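Local coordinates for HDLP (histone deacetylase-like protein) (Aquifex aeolicus, PDB 1C3S) that probably acts as a zinc-dependent deacetylase of the histone deacetylase family, bound here to a zinc ion and a hydroxamate inhibitor, at residues K5-L10 with E45-R50; D168-D173 with G256-L261; L190-E195 with L265-L270. The protein carries 2 engineered substitutions. One frame throughout, in Å; residues are numbered along the deposited sequence.

The three contacts lie in one alpha/beta fold built on a parallel sheet of eight strands. Contact 1 comes first along the chain and is complete before the others begin. It pairs strand 4-8 with strand 46-48 at one edge of the sheet, with its centre about 23 Å from that of contact 2 and about 30 Å from that of contact 3. Contacts 2 and 3 alternate along the chain, and their centres are only about 7 Å apart. They touch directly, with A169 O close to Q192 N and L261 N close to L270 O. Both also meet the bound inhibitor. Contact 1 therefore belongs to the sheet edge, while contacts 2 and 3 build the zinc site and its surroundings.

Contact 1 (K5-L10 with E45-R50); sequences KLIGTL and ELIKSR
L6 and I7 pair in parallel with L46 and I47, and the axes of strands 5-8 and 46-48 come within 4.7 Å at an angle of 31°. L6 N donates to E45 O at 2.7 Å, I47 N to L6 O and G8 N to I47 O. A weak bond from S49 N to G8 O follows. The isobutyl group of L46 leans over this backbone. Its CD1 lies 3.4 Å from L6 O and also meets L6 CD2. Helix 28-37 packs on this leucine face through L32. That helix links the two strands, making a beta-alpha-beta unit at the edge of the parallel sheet. I7 and I47 point to the other face, where I7 CG1 meets I47 CB at 4.1 Å. Helix 98-118 covers I7 there. K5 crosses the I47 side chain at about a right angle. A bend at chi2 (-66°) brings K5 CD to 3.9 Å from I47 CD1, while K5 NZ bonds to K44 O. An alanine here would strip the methylene cover from I47 CD1 and would probably leave K44 O without its ammonium partner. Farther along, S49 OG sits 3.4 Å from G8 CA and is hydrogen-bonded to S109 OG of helix 98-118. T9 CG2 packs on S49 CB at 4.0 Å.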
loop_
_atom_site.group_PDB
_atom_site.type_symbol
_atom_site.label_atom_id
_atom_site.label_comp_id
_atom_site.label_asym_id
_atom_site.label_seq_id
_atom_site.Cartn_x
_atom_site.Cartn_y
_atom_site.Cartn_z
ATOM N N LYS A 5 -10.444 -13.724 3.920
ATOM C CA LYS A 5 -10.102 -13.205 5.235
ATOM C C LYS A 5 -9.532 -11.802 5.235
ATOM O O LYS A 5 -8.838 -11.400 4.309
ATOM C CB LYS A 5 -9.072 -14.124 5.890
ATOM C CG LYS A 5 -9.480 -15.575 6.011
ATOM C CD LYS A 5 -10.643 -15.742 6.953
ATOM C CE LYS A 5 -10.886 -17.210 7.218
ATOM N NZ LYS A 5 -11.976 -17.359 8.189
ATOM N N LEU A 6 -9.817 -11.059 6.289
ATOM C CA LEU A 6 -9.269 -9.721 6.416
ATOM C C LEU A 6 -8.341 -9.825 7.614
ATOM O O LEU A 6 -8.737 -10.300 8.675
ATOM C CB LEU A 6 -10.363 -8.688 6.695
ATOM C CG LEU A 6 -9.971 -7.199 6.676
ATOM C CD1 LEU A 6 -11.111 -6.362 7.239
ATOM C CD2 LEU A 6 -8.752 -6.957 7.520
ATOM N N ILE A 7 -7.100 -9.402 7.451
ATOM C CA ILE A 7 -6.164 -9.471 8.554
ATOM C C ILE A 7 -6.062 -8.150 9.271
ATOM O O ILE A 7 -5.708 -7.156 8.672
ATOM C CB ILE A 7 -4.796 -9.872 8.069
ATOM C CG1 ILE A 7 -4.900 -11.249 7.425
ATOM C CG2 ILE A 7 -3.812 -9.864 9.242
ATOM C CD1 ILE A 7 -3.618 -11.768 6.907
ATOM N N GLY A 8 -6.373 -8.132 10.557
ATOM C CA GLY A 8 -6.296 -6.877 11.274
ATOM C C GLY A 8 -6.548 -6.941 12.762
ATOM O O GLY A 8 -6.737 -8.009 13.323
ATOM N N THR A 9 -6.542 -5.766 13.385
ATOM C CA THR A 9 -6.762 -5.608 14.820
ATOM C C THR A 9 -7.008 -4.128 15.131
ATOM O O THR A 9 -6.587 -3.263 14.371
ATOM C CB THR A 9 -5.532 -6.097 15.622
ATOM O OG1 THR A 9 -5.747 -5.889 17.020
ATOM C CG2 THR A 9 -4.292 -5.354 15.189
ATOM N N LEU A 10 -7.709 -3.842 16.225
ATOM C CA LEU A 10 -7.963 -2.457 16.613
ATOM C C LEU A 10 -6.772 -1.915 17.388
ATOM O O LEU A 10 -6.774 -0.759 17.799
ATOM C CB LEU A 10 -9.212 -2.317 17.503
ATOM C CG LEU A 10 -10.620 -2.609 16.983
ATOM C CD1 LEU A 10 -10.918 -1.786 15.719
ATOM C CD2 LEU A 10 -10.725 -4.078 16.701
ATOM N N GLU A 45 -14.396 -14.017 9.540
ATOM C CA GLU A 45 -13.643 -13.537 8.378
ATOM C C GLU A 45 -12.418 -12.719 8.753
ATOM O O GLU A 45 -11.571 -12.417 7.913
ATOM C CB GLU A 45 -14.547 -12.682 7.485
ATOM C CG GLU A 45 -15.743 -13.406 6.882
ATOM C CD GLU A 45 -16.653 -12.463 6.131
ATOM O OE1 GLU A 45 -17.209 -11.547 6.764
ATOM O OE2 GLU A 45 -16.808 -12.635 4.908
ATOM N N LEU A 46 -12.341 -12.357 10.021
ATOM C CA LEU A 46 -11.243 -11.564 10.528
ATOM C C LEU A 46 -10.172 -12.449 11.159
ATOM O O LEU A 46 -10.473 -13.449 11.815
ATOM C CB LEU A 46 -11.798 -10.579 11.549
ATOM C CG LEU A 46 -10.918 -9.516 12.179
ATOM C CD1 LEU A 46 -10.346 -8.598 11.110
ATOM C CD2 LEU A 46 -11.774 -8.714 13.141
ATOM N N ILE A 47 -8.918 -12.094 10.917
ATOM C CA ILE A 47 -7.781 -12.820 11.476
ATOM C C ILE A 47 -7.031 -11.784 12.310
ATOM O O ILE A 47 -6.756 -10.675 11.838
ATOM C CB ILE A 47 -6.815 -13.340 10.375
ATOM C CG1 ILE A 47 -7.570 -14.174 9.338
ATOM C CG2 ILE A 47 -5.720 -14.178 10.998
ATOM C CD1 ILE A 47 -8.098 -15.471 9.851
ATOM N N LYS A 48 -6.715 -12.135 13.548
ATOM C CA LYS A 48 -5.997 -11.224 14.427
ATOM C C LYS A 48 -4.535 -11.132 13.979
ATOM O O LYS A 48 -3.885 -12.147 13.711
ATOM C CB LYS A 48 -6.096 -11.720 15.864
ATOM C CG LYS A 48 -5.360 -10.890 16.876
ATOM C CD LYS A 48 -5.545 -11.485 18.281
ATOM C CE LYS A 48 -4.656 -10.803 19.314
ATOM N NZ LYS A 48 -4.915 -9.348 19.367
ATOM N N SER A 49 -4.024 -9.910 13.873
ATOM C CA SER A 49 -2.646 -9.714 13.448
ATOM C C SER A 49 -1.656 -10.234 14.479
ATOM O O SER A 49 -1.868 -10.094 15.678
ATOM C CB SER A 49 -2.359 -8.229 13.198
ATOM O OG SER A 49 -3.165 -7.716 12.162
ATOM N N ARG A 50 -0.576 -10.843 14.008
ATOM C CA ARG A 50 0.453 -11.323 14.909
ATOM C C ARG A 50 1.710 -10.548 14.524
ATOM O O ARG A 50 1.841 -10.095 13.388
ATOM C CB ARG A 50 0.713 -12.830 14.738
ATOM C CG ARG A 50 1.434 -13.174 13.462
ATOM C CD ARG A 50 1.738 -14.651 13.334
ATOM N NE ARG A 50 2.400 -14.952 12.058
ATOM C CZ ARG A 50 3.645 -14.607 11.746
ATOM N NH1 ARG A 50 4.395 -13.939 12.611
ATOM N NH2 ARG A 50 4.143 -14.938 10.560
#

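Contact 2 (D168-D173 with G256-L261); sequences DAHHCD and GTDPLL. With ZN (zinc ion), chain B; SHH (octanedioic acid hydroxyamide phenylamide), chain C.
D168 and D258 bring two carboxylate oxygens within 3.0 Å of each other, OD2 to OD2, in a buried site. The shared zinc ion probably offsets their repulsion. It is bound by D168 OD2 at 1.9 Å, by D258 OD2 at 1.9 Å and by H170 ND1 at 2.2 Å. The fourth ligand is the inhibitor oxygen O1, at 1.8 Å from the zinc.

Further hydrogen bonds help to fix how each carboxylate is turned. D168 OD2 accepts from H170 N at 3.1 Å through its anti lone pair, which closes an Asx turn. The same atom thus binds the metal and ties down the backbone of the next ligand. In the second shell, G295 N and Q254 NE2 hold D168 OD1, and A169 N donates to D258 OD1 at 2.8 Å. This last bond comes on the syn side, 19° out of the carboxylate plane. With CG between backbone N and carbonyl carbon (chi1 56°), the D258 carboxylate is placed with OD2 on the zinc and OD1 on A169 N.

The H170 ring and the D258 carboxylate are turned 55° apart, with D258 CG at the ring edge. Inhibitor C2 lies 3.4 Å above the face of the H170 ring. G256 CA packs against D168 OD1.

Two aspartates and one histidine are the zinc ligands of the histone deacetylase family. The two carboxylates are likely to balance much of the charge of the ion, and the hydroxamate takes a coordination position that a substrate carbonyl or water would probably use.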
loop_
_atom_site.group_PDB
_atom_site.type_symbol
_atom_site.label_atom_id
_atom_site.label_comp_id
_atom_site.label_asym_id
_atom_site.label_seq_id
_atom_site.Cartn_x
_atom_site.Cartn_y
_atom_site.Cartn_z
ATOM N N ASP A 168 -0.042 2.291 -5.287
ATOM C CA ASP A 168 0.042 3.396 -4.362
ATOM C C ASP A 168 0.529 4.571 -5.183
ATOM O O ASP A 168 1.330 4.397 -6.099
ATOM C CB ASP A 168 1.078 3.106 -3.299
ATOM C CG ASP A 168 1.005 4.061 -2.159
ATOM O OD1 ASP A 168 0.308 3.722 -1.183
ATOM O OD2 ASP A 168 1.619 5.145 -2.247
ATOM N N ALA A 169 0.067 5.761 -4.832
ATOM C CA ALA A 169 0.429 6.983 -5.526
ATOM C C ALA A 169 1.922 7.282 -5.569
ATOM O O ALA A 169 2.347 8.127 -6.359
ATOM C CB ALA A 169 -0.311 8.156 -4.910
ATOM N N HIS A 170 2.718 6.611 -4.735
ATOM C CA HIS A 170 4.168 6.845 -4.736
ATOM C C HIS A 170 4.968 5.595 -5.086
ATOM O O HIS A 170 4.569 4.479 -4.760
ATOM C CB HIS A 170 4.673 7.316 -3.369
ATOM C CG HIS A 170 3.861 8.399 -2.758
ATOM N ND1 HIS A 170 2.561 8.191 -2.377
ATOM C CD2 HIS A 170 4.217 9.668 -2.455
ATOM C CE1 HIS A 170 2.158 9.326 -1.853
ATOM N NE2 HIS A 170 3.127 10.253 -1.877
ATOM N N HIS A 171 6.118 5.814 -5.723
ATOM C CA HIS A 171 7.033 4.747 -6.109
ATOM C C HIS A 171 7.506 3.962 -4.901
ATOM O O HIS A 171 7.871 4.519 -3.879
ATOM C CB HIS A 171 8.240 5.354 -6.826
ATOM C CG HIS A 171 9.372 4.397 -7.054
ATOM N ND1 HIS A 171 9.243 3.249 -7.807
ATOM C CD2 HIS A 171 10.670 4.451 -6.674
ATOM C CE1 HIS A 171 10.411 2.638 -7.880
ATOM N NE2 HIS A 171 11.291 3.348 -7.203
ATOM N N CYS A 172 7.510 2.651 -5.033
ATOM C CA CYS A 172 7.941 1.762 -3.977
ATOM C C CYS A 172 9.441 1.592 -4.041
ATOM O O CYS A 172 9.919 0.475 -4.190
ATOM C CB CYS A 172 7.268 0.408 -4.194
ATOM S SG CYS A 172 7.473 -0.216 -5.899
ATOM N N ASP A 173 10.192 2.679 -3.924
ATOM C CA ASP A 173 11.664 2.603 -4.000
ATOM C C ASP A 173 12.317 1.543 -3.116
ATOM O O ASP A 173 13.410 1.049 -3.433
ATOM C CB ASP A 173 12.295 3.954 -3.678
ATOM C CG ASP A 173 11.847 4.503 -2.333
ATOM O OD1 ASP A 173 12.493 5.473 -1.862
ATOM O OD2 ASP A 173 10.850 3.978 -1.765
ATOM N N GLY A 256 -2.690 1.200 -1.957
ATOM C CA GLY A 256 -2.725 2.432 -1.195
ATOM C C GLY A 256 -3.866 3.264 -1.753
ATOM O O GLY A 256 -4.054 3.322 -2.968
ATOM N N THR A 257 -4.635 3.904 -0.874
ATOM C CA THR A 257 -5.765 4.714 -1.307
ATOM C C THR A 257 -5.345 6.154 -1.504
ATOM O O THR A 257 -6.192 7.028 -1.719
ATOM C CB THR A 257 -6.919 4.707 -0.275
ATOM O OG1 THR A 257 -6.466 5.286 0.958
ATOM C CG2 THR A 257 -7.409 3.277 -0.015
ATOM N N ASP A 258 -4.047 6.430 -1.441
ATOM C CA ASP A 258 -3.660 7.813 -1.607
ATOM C C ASP A 258 -3.769 8.344 -3.032
ATOM O O ASP A 258 -3.647 9.551 -3.233
ATOM C CB ASP A 258 -2.274 8.114 -1.013
ATOM C CG ASP A 258 -1.192 7.230 -1.564
ATOM O OD1 ASP A 258 -1.408 6.649 -2.650
ATOM O OD2 ASP A 258 -0.115 7.145 -0.919
ATOM N N PRO A 259 -3.964 7.467 -4.045
ATOM C CA PRO A 259 -4.084 8.023 -5.398
ATOM C C PRO A 259 -5.425 8.757 -5.545
ATOM O O PRO A 259 -5.608 9.558 -6.458
ATOM C CB PRO A 259 -4.001 6.782 -6.281
ATOM C CG PRO A 259 -4.697 5.777 -5.445
ATOM C CD PRO A 259 -3.979 5.994 -4.121
ATOM N N LEU A 260 -6.350 8.489 -4.622
ATOM C CA LEU A 260 -7.673 9.114 -4.628
ATOM C C LEU A 260 -7.684 10.632 -4.476
ATOM O O LEU A 260 -6.926 11.198 -3.683
ATOM C CB LEU A 260 -8.549 8.506 -3.520
ATOM C CG LEU A 260 -8.934 7.031 -3.643
ATOM C CD1 LEU A 260 -9.695 6.600 -2.418
ATOM C CD2 LEU A 260 -9.767 6.820 -4.903
ATOM N N LEU A 261 -8.586 11.268 -5.222
ATOM C CA LEU A 261 -8.789 12.724 -5.234
ATOM C C LEU A 261 -8.734 13.483 -3.902
ATOM O O LEU A 261 -8.105 14.540 -3.824
ATOM C CB LEU A 261 -10.127 13.049 -5.897
ATOM C CG LEU A 261 -10.556 14.520 -5.853
ATOM C CD1 LEU A 261 -9.576 15.335 -6.649
ATOM C CD2 LEU A 261 -11.963 14.689 -6.412
HETATM ZN ZN ZN B . 1.724 6.677 -1.084
HETATM O O1 SHH C . 3.251 5.783 -0.581
HETATM O O2 SHH C . 2.524 7.715 1.310
HETATM N N1 SHH C . 4.085 6.427 0.348
HETATM C C1 SHH C . 3.661 7.592 0.934
HETATM C C2 SHH C . 4.581 8.713 0.904
HETATM C C3 SHH C . 5.080 9.154 2.273
HETATM C C4 SHH C . 6.065 10.296 2.153
HETATM C C5 SHH C . 5.324 11.608 2.245
HETATM C C6 SHH C . 6.354 12.588 2.770
HETATM C C7 SHH C . 5.992 14.011 2.407
HETATM C C8 SHH C . 5.601 14.764 3.644
HETATM O O3 SHH C . 6.311 14.924 4.625
HETATM N N2 SHH C . 4.361 15.282 3.534
HETATM C C9 SHH C . 3.401 15.862 4.547
HETATM C C10 SHH C . 2.152 16.349 4.024
HETATM C C11 SHH C . 1.156 16.939 4.929
HETATM C C12 SHH C . 1.399 17.063 6.328
HETATM C C13 SHH C . 2.692 16.576 6.836
HETATM C C14 SHH C . 3.709 15.956 5.955
#

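Contact 3 (L190-E195 with L265-L270); sequences LHQSPE and LSKFNL. With SHH (octanedioic acid hydroxyamide phenylamide), chain C.
Q192 reaches across to L265, S266 and K267 and uses both ends of its amide. NE2 donates to L265 O at 3.2 Å. This bond lies in the carbonyl plane, on a lone pair of L265 O, and close to the amide plane of Q192. NE2 also makes a weak hydrogen bond to A169 O. OE1 accepts from K267 N at 3.1 Å, but that N-H comes from above the amide carbonyl, 70° out of its plane. The buried amide is therefore satisfied at both atoms, and the bonds to L265 O and K267 N fix its rotation. Its NE2 also comes within 3.4 Å of S266 CA. The chain runs extended beyond CG (chi2 173°), which carries the amide to this loop.

Q192 CG sits over one face of the F268 ring, 4.1 Å from its centroid, in a CH-pi contact offset toward the rim. The ring and the amide planes are 55° apart. L222 and L226 also pack on F268.

The loop has its own bonds. S266 OG accepts from F268 N at 3.0 Å, forming an ST turn that sets the backbone before the phenylalanine. L265 N is taken by D263 OD2. Within the strand, H191 ND1 donates to Q192 O at 3.1 Å, again from well above the carbonyl plane. The H191 ring meets that of H171.

L265 turns its CD2 to the inhibitor, 3.4 Å from C10 of the phenyl group, and also touches Y297. The side chain of Q192 lies beside that of H170 and about 6 Å from the zinc ion. Q192 thus fastens the loop of L265 to the end of strand 185-192, next to a zinc ligand, while L265 lines the channel that holds the inhibitor, as in histone deacetylases.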
loop_
_atom_site.group_PDB
_atom_site.type_symbol
_atom_site.label_atom_id
_atom_site.label_comp_id
_atom_site.label_asym_id
_atom_site.label_seq_id
_atom_site.Cartn_x
_atom_site.Cartn_y
_atom_site.Cartn_z
ATOM N N LEU A 190 2.908 2.028 -10.564
ATOM C CA LEU A 190 2.359 3.228 -11.173
ATOM C C LEU A 190 2.445 4.167 -9.981
ATOM O O LEU A 190 2.144 3.765 -8.870
ATOM C CB LEU A 190 0.889 3.063 -11.615
ATOM C CG LEU A 190 0.407 1.880 -12.472
ATOM C CD1 LEU A 190 -0.662 2.379 -13.429
ATOM C CD2 LEU A 190 1.530 1.255 -13.240
ATOM N N HIS A 191 2.868 5.403 -10.197
ATOM C CA HIS A 191 3.016 6.356 -9.094
ATOM C C HIS A 191 3.206 7.785 -9.608
ATOM O O HIS A 191 3.376 8.004 -10.810
ATOM C CB HIS A 191 4.231 5.951 -8.261
ATOM C CG HIS A 191 5.466 5.770 -9.084
ATOM N ND1 HIS A 191 6.056 6.808 -9.775
ATOM C CD2 HIS A 191 6.171 4.657 -9.406
ATOM C CE1 HIS A 191 7.070 6.345 -10.484
ATOM N NE2 HIS A 191 7.161 5.041 -10.277
ATOM N N GLN A 192 3.163 8.757 -8.701
ATOM C CA GLN A 192 3.371 10.143 -9.102
ATOM C C GLN A 192 4.832 10.227 -9.505
ATOM O O GLN A 192 5.702 9.737 -8.796
ATOM C CB GLN A 192 3.113 11.107 -7.943
ATOM C CG GLN A 192 1.731 10.991 -7.328
ATOM C CD GLN A 192 1.603 11.834 -6.091
ATOM O OE1 GLN A 192 1.583 13.055 -6.163
ATOM N NE2 GLN A 192 1.545 11.189 -4.939
ATOM N N SER A 193 5.096 10.836 -10.647
ATOM C CA SER A 193 6.453 10.960 -11.131
ATOM C C SER A 193 7.389 11.515 -10.047
ATOM O O SER A 193 7.019 12.389 -9.265
ATOM C CB SER A 193 6.456 11.855 -12.365
ATOM O OG SER A 193 7.748 11.973 -12.907
ATOM N N PRO A 194 8.627 11.012 -9.999
ATOM C CA PRO A 194 9.595 11.471 -9.005
ATOM C C PRO A 194 9.988 12.924 -9.253
ATOM O O PRO A 194 10.561 13.564 -8.381
ATOM C CB PRO A 194 10.778 10.524 -9.224
ATOM C CG PRO A 194 10.123 9.316 -9.917
ATOM C CD PRO A 194 9.251 10.015 -10.879
ATOM N N GLU A 195 9.671 13.441 -10.439
ATOM C CA GLU A 195 10.029 14.811 -10.777
ATOM C C GLU A 195 9.287 15.807 -9.895
ATOM O O GLU A 195 9.764 16.912 -9.661
ATOM C CB GLU A 195 9.769 15.092 -12.274
ATOM C CG GLU A 195 8.359 15.524 -12.670
ATOM C CD GLU A 195 8.165 17.057 -12.729
ATOM O OE1 GLU A 195 7.040 17.502 -13.064
ATOM O OE2 GLU A 195 9.127 17.819 -12.455
ATOM N N LEU A 265 -1.770 13.873 0.061
ATOM C CA LEU A 265 -0.428 13.389 -0.277
ATOM C C LEU A 265 -0.329 12.816 -1.685
ATOM O O LEU A 265 0.581 12.054 -1.992
ATOM C CB LEU A 265 0.054 12.347 0.742
ATOM C CG LEU A 265 0.562 12.960 2.046
ATOM C CD1 LEU A 265 0.982 11.897 3.032
ATOM C CD2 LEU A 265 1.747 13.847 1.704
ATOM N N SER A 266 -1.271 13.203 -2.535
ATOM C CA SER A 266 -1.290 12.769 -3.916
ATOM C C SER A 266 -1.896 13.855 -4.758
ATOM O O SER A 266 -2.802 14.548 -4.312
ATOM C CB SER A 266 -2.123 11.507 -4.066
ATOM O OG SER A 266 -2.578 11.356 -5.405
ATOM N N LYS A 267 -1.410 13.997 -5.981
ATOM C CA LYS A 267 -1.943 15.004 -6.885
ATOM C C LYS A 267 -2.882 14.414 -7.936
ATOM O O LYS A 267 -3.263 15.096 -8.893
ATOM C CB LYS A 267 -0.797 15.740 -7.558
ATOM C CG LYS A 267 0.049 16.531 -6.582
ATOM C CD LYS A 267 -0.753 17.632 -5.926
ATOM C CE LYS A 267 0.120 18.376 -4.929
ATOM N NZ LYS A 267 -0.579 19.559 -4.345
ATOM N N PHE A 268 -3.245 13.145 -7.740
ATOM C CA PHE A 268 -4.158 12.415 -8.620
ATOM C C PHE A 268 -5.601 12.701 -8.223
ATOM O O PHE A 268 -5.905 12.867 -7.048
ATOM C CB PHE A 268 -3.916 10.911 -8.512
ATOM C CG PHE A 268 -2.609 10.451 -9.088
ATOM C CD1 PHE A 268 -2.198 9.128 -8.921
ATOM C CD2 PHE A 268 -1.814 11.312 -9.853
ATOM C CE1 PHE A 268 -1.017 8.657 -9.516
ATOM C CE2 PHE A 268 -0.638 10.855 -10.443
ATOM C CZ PHE A 268 -0.241 9.519 -10.274
ATOM N N ASN A 269 -6.493 12.772 -9.201
ATOM C CA ASN A 269 -7.889 13.027 -8.886
ATOM C C ASN A 269 -8.704 11.783 -9.242
ATOM O O ASN A 269 -9.656 11.840 -10.030
ATOM C CB ASN A 269 -8.415 14.250 -9.656
ATOM C CG ASN A 269 -7.505 15.473 -9.523
ATOM O OD1 ASN A 269 -6.996 15.781 -8.443
ATOM N ND2 ASN A 269 -7.323 16.188 -10.627
ATOM N N LEU A 270 -8.309 10.658 -8.663
ATOM C CA LEU A 270 -8.990 9.399 -8.902
ATOM C C LEU A 270 -10.249 9.210 -8.046
ATOM O O LEU A 270 -10.499 9.938 -7.068
ATOM C CB LEU A 270 -8.039 8.227 -8.647
ATOM C CG LEU A 270 -6.731 8.215 -9.434
ATOM C CD1 LEU A 270 -6.184 6.788 -9.440
ATOM C CD2 LEU A 270 -6.961 8.676 -10.865
HETATM O O1 SHH C . 3.251 5.783 -0.581
HETATM O O2 SHH C . 2.524 7.715 1.310
HETATM N N1 SHH C . 4.085 6.427 0.348
HETATM C C1 SHH C . 3.661 7.592 0.934
HETATM C C2 SHH C . 4.581 8.713 0.904
HETATM C C3 SHH C . 5.080 9.154 2.273
HETATM C C4 SHH C . 6.065 10.296 2.153
HETATM C C5 SHH C . 5.324 11.608 2.245
HETATM C C6 SHH C . 6.354 12.588 2.770
HETATM C C7 SHH C . 5.992 14.011 2.407
HETATM C C8 SHH C . 5.601 14.764 3.644
HETATM O O3 SHH C . 6.311 14.924 4.625
HETATM N N2 SHH C . 4.361 15.282 3.534
HETATM C C9 SHH C . 3.401 15.862 4.547
HETATM C C10 SHH C . 2.152 16.349 4.024
HETATM C C11 SHH C . 1.156 16.939 4.929
HETATM C C12 SHH C . 1.399 17.063 6.328
HETATM C C13 SHH C . 2.692 16.576 6.836
HETATM C C14 SHH C . 3.709 15.956 5.955
#